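Side-chain contact in hypothetical protein PP5205 (Pseudomonas putida, PDB 2G2X), which is of unknown function but carries an EVE domain, related to ASCH and PUA domains, and so may bind RNA or modified nucleic-acid bases: residues A2-K7 and R39-G44. Sequence-based numbering, arbitrary orientation.
Sequences AYWLMK and RAMSVG
M41 lies across one face of the indole of W4, with CG and CE both against the ring and SE further off between them. With chi1 at -68°, CG stands anti to the carbonyl carbon of its own residue, and this places it over the indole, displaced toward the rim and 3.5 Å from W4 CE2. Its position 3.7 Å from the centroid of the five-membered ring, 19° off the normal, meets the criterion for a CH-pi contact. Next comes SE, 4.6 Å from the same centroid, a long Met-aromatic contact made by a selenomethionine; M41 SE is also 4.2 Å from M6 SE. Because chi2 and chi3 are both near 180°, the chain runs extended along the ring, and the terminal CE reaches W4 CG at 3.6 Å. M41 CE also lies 3.6 Å from M6 SE. In the EVE domain's mixed sheet, W4 and M6 are alternate residues of strand 3-8, which explains why both face the loop joining helix 32-38 to strand 46-51. V134 and I65 also touch M41. At the far end of the indole, A40 CB packs 3.6 Å from W4 CH2, while the pyrrole nitrogen NE1 hydrogen-bonds to D45 OD2, the carboxylate oxygen that also accepts the backbone N-H of S42.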
ATOM      1  N   ALA A   2       2.569  -8.777 -10.026  1.00 17.46           N
ATOM      2  CA  ALA A   2       1.088  -8.772  -9.894  1.00 15.44           C
ATOM      3  C   ALA A   2       0.615  -8.612  -8.452  1.00 14.54           C
ATOM      4  O   ALA A   2      -0.496  -8.141  -8.222  1.00 16.94           O
ATOM      5  CB  ALA A   2       0.510 -10.039 -10.499  1.00 16.59           C
ATOM      6  N   TYR A   3       1.441  -9.004  -7.483  1.00 13.42           N
ATOM      7  CA  TYR A   3       1.067  -8.864  -6.068  1.00 12.04           C
ATOM      8  C   TYR A   3       1.947  -7.841  -5.367  1.00 11.18           C
ATOM      9  O   TYR A   3       3.140  -7.710  -5.667  1.00  9.97           O
ATOM     10  CB  TYR A   3       1.188 -10.193  -5.321  1.00 14.12           C
ATOM     11  CG  TYR A   3       0.342 -11.302  -5.889  1.00 18.98           C
ATOM     12  CD1 TYR A   3      -1.052 -11.217  -5.895  1.00 20.02           C
ATOM     13  CD2 TYR A   3       0.936 -12.432  -6.444  1.00 18.92           C
ATOM     14  CE1 TYR A   3      -1.833 -12.238  -6.447  1.00 20.87           C
ATOM     15  CE2 TYR A   3       0.171 -13.450  -6.992  1.00 21.98           C
ATOM     16  CZ  TYR A   3      -1.210 -13.351  -6.996  1.00 21.54           C
ATOM     17  OH  TYR A   3      -1.946 -14.359  -7.572  1.00 19.39           O
ATOM     18  N   TRP A   4       1.351  -7.118  -4.426  1.00  9.02           N
ATOM     19  CA  TRP A   4       2.069  -6.099  -3.687  1.00  7.03           C
ATOM     20  C   TRP A   4       1.531  -5.945  -2.278  1.00  7.49           C
ATOM     21  O   TRP A   4       0.621  -6.652  -1.847  1.00  7.00           O
ATOM     22  CB  TRP A   4       1.941  -4.745  -4.384  1.00  9.21           C
ATOM     23  CG  TRP A   4       2.073  -4.804  -5.863  1.00  9.75           C
ATOM     24  CD1 TRP A   4       1.106  -5.148  -6.757  1.00  9.27           C
ATOM     25  CD2 TRP A   4       3.249  -4.523  -6.627  1.00  9.64           C
ATOM     26  NE1 TRP A   4       1.603  -5.098  -8.036  1.00  9.79           N
ATOM     27  CE2 TRP A   4       2.918  -4.718  -7.988  1.00 10.01           C
ATOM     28  CE3 TRP A   4       4.553  -4.122  -6.296  1.00  6.31           C
ATOM     29  CZ2 TRP A   4       3.846  -4.525  -9.026  1.00  6.71           C
ATOM     30  CZ3 TRP A   4       5.476  -3.929  -7.326  1.00  6.97           C
ATOM     31  CH2 TRP A   4       5.114  -4.133  -8.675  1.00  4.77           C
ATOM     32  N   LEU A   5       2.111  -4.993  -1.566  1.00  7.81           N
ATOM     33  CA  LEU A   5       1.691  -4.677  -0.220  1.00  7.37           C
ATOM     34  C   LEU A   5       1.919  -3.185  -0.091  1.00  7.38           C
ATOM     35  O   LEU A   5       2.962  -2.679  -0.503  1.00  5.37           O
ATOM     36  CB  LEU A   5       2.526  -5.440   0.812  1.00  4.16           C
ATOM     37  CG  LEU A   5       2.139  -5.150   2.271  1.00  5.52           C
ATOM     38  CD1 LEU A   5       2.555  -6.303   3.179  1.00  2.34           C
ATOM     39  CD2 LEU A   5       2.780  -3.837   2.717  1.00  4.84           C
HETATM   40  N   MSE A   6       0.934  -2.481   0.457  1.00  8.31           N
HETATM   41  CA  MSE A   6       1.055  -1.042   0.649  1.00  9.66           C
HETATM   42  C   MSE A   6       0.553  -0.682   2.027  1.00  8.85           C
HETATM   43  O   MSE A   6      -0.498  -1.158   2.455  1.00  9.52           O
HETATM   44  CB  MSE A   6       0.252  -0.271  -0.404  1.00  9.01           C
HETATM   45  CG  MSE A   6       0.688  -0.553  -1.830  1.00 10.86           C
HETATM   46 SE   MSE A   6       0.118   0.807  -3.090  1.00 12.74          SE
HETATM   47  CE  MSE A   6      -1.784   0.409  -3.178  1.00  6.90           C
ATOM     48  N   LYS A   7       1.310   0.163   2.713  1.00 10.01           N
ATOM     49  CA  LYS A   7       0.961   0.602   4.050  1.00 10.55           C
ATOM     50  C   LYS A   7       0.063   1.830   4.007  1.00 11.60           C
ATOM     51  O   LYS A   7       0.176   2.675   3.118  1.00 11.36           O
ATOM     52  CB  LYS A   7       2.219   0.963   4.836  1.00 11.88           C
ATOM     53  CG  LYS A   7       3.290  -0.102   4.883  1.00 14.70           C
ATOM     54  CD  LYS A   7       4.403   0.342   5.829  1.00 18.25           C
ATOM     55  CE  LYS A   7       5.485  -0.714   5.959  1.00 21.46           C
ATOM     56  NZ  LYS A   7       6.504  -0.336   6.980  1.00 24.39           N
ATOM     57  N   ARG A  39       4.669   2.552 -10.117  1.00  4.58           N
ATOM     58  CA  ARG A  39       4.728   2.627 -11.572  1.00  5.73           C
ATOM     59  C   ARG A  39       4.865   1.272 -12.250  1.00  6.33           C
ATOM     60  O   ARG A  39       4.768   1.168 -13.469  1.00  7.50           O
ATOM     61  CB  ARG A  39       5.874   3.553 -11.990  1.00  6.48           C
ATOM     62  CG  ARG A  39       5.623   5.003 -11.583  1.00  4.90           C
ATOM     63  CD  ARG A  39       6.818   5.901 -11.850  1.00  6.54           C
ATOM     64  NE  ARG A  39       6.450   7.305 -11.703  1.00  8.45           N
ATOM     65  CZ  ARG A  39       7.243   8.326 -12.004  1.00  8.16           C
ATOM     66  NH1 ARG A  39       8.467   8.108 -12.469  1.00  7.53           N
ATOM     67  NH2 ARG A  39       6.796   9.567 -11.866  1.00  6.11           N
ATOM     68  N   ALA A  40       5.088   0.234 -11.459  1.00  7.25           N
ATOM     69  CA  ALA A  40       5.226  -1.108 -12.003  1.00  8.03           C
ATOM     70  C   ALA A  40       3.904  -1.853 -11.906  1.00  8.28           C
ATOM     71  O   ALA A  40       3.734  -2.911 -12.508  1.00 10.45           O
ATOM     72  CB  ALA A  40       6.311  -1.872 -11.250  1.00  7.79           C
HETATM   73  N   MSE A  41       2.964  -1.295 -11.151  1.00  8.99           N
HETATM   74  CA  MSE A  41       1.664  -1.928 -10.972  1.00  8.13           C
HETATM   75  C   MSE A  41       0.806  -1.910 -12.217  1.00  7.46           C
HETATM   76  O   MSE A  41       0.932  -1.028 -13.062  1.00  7.66           O
HETATM   77  CB  MSE A  41       0.907  -1.265  -9.817  1.00  8.62           C
HETATM   78  CG  MSE A  41       1.539  -1.524  -8.455  1.00  9.88           C
HETATM   79 SE   MSE A  41       0.719  -0.531  -7.014  1.00 12.87          SE
HETATM   80  CE  MSE A  41       1.745  -1.209  -5.534  1.00 14.45           C
ATOM     81  N   SER A  42      -0.062  -2.908 -12.328  1.00  6.80           N
ATOM     82  CA  SER A  42      -0.981  -3.008 -13.454  1.00  7.15           C
ATOM     83  C   SER A  42      -2.401  -3.098 -12.906  1.00  7.84           C
ATOM     84  O   SER A  42      -2.599  -3.517 -11.764  1.00  6.05           O
ATOM     85  CB  SER A  42      -0.679  -4.258 -14.284  1.00  6.94           C
ATOM     86  OG  SER A  42       0.611  -4.177 -14.872  1.00  9.88           O
ATOM     87  N   VAL A  43      -3.381  -2.694 -13.714  1.00  7.00           N
ATOM     88  CA  VAL A  43      -4.776  -2.770 -13.299  1.00  6.90           C
ATOM     89  C   VAL A  43      -5.108  -4.248 -13.102  1.00  7.20           C
ATOM     90  O   VAL A  43      -4.783  -5.082 -13.946  1.00  5.48           O
ATOM     91  CB  VAL A  43      -5.715  -2.163 -14.367  1.00  8.22           C
ATOM     92  CG1 VAL A  43      -7.164  -2.415 -13.986  1.00  5.33           C
ATOM     93  CG2 VAL A  43      -5.461  -0.652 -14.487  1.00  8.48           C
ATOM     94  N   GLY A  44      -5.741  -4.572 -11.981  1.00  7.44           N
ATOM     95  CA  GLY A  44      -6.058  -5.961 -11.703  1.00  7.49           C
ATOM     96  C   GLY A  44      -5.086  -6.546 -10.682  1.00  8.52           C
ATOM     97  O   GLY A  44      -5.354  -7.593 -10.088  1.00  7.63           O
TER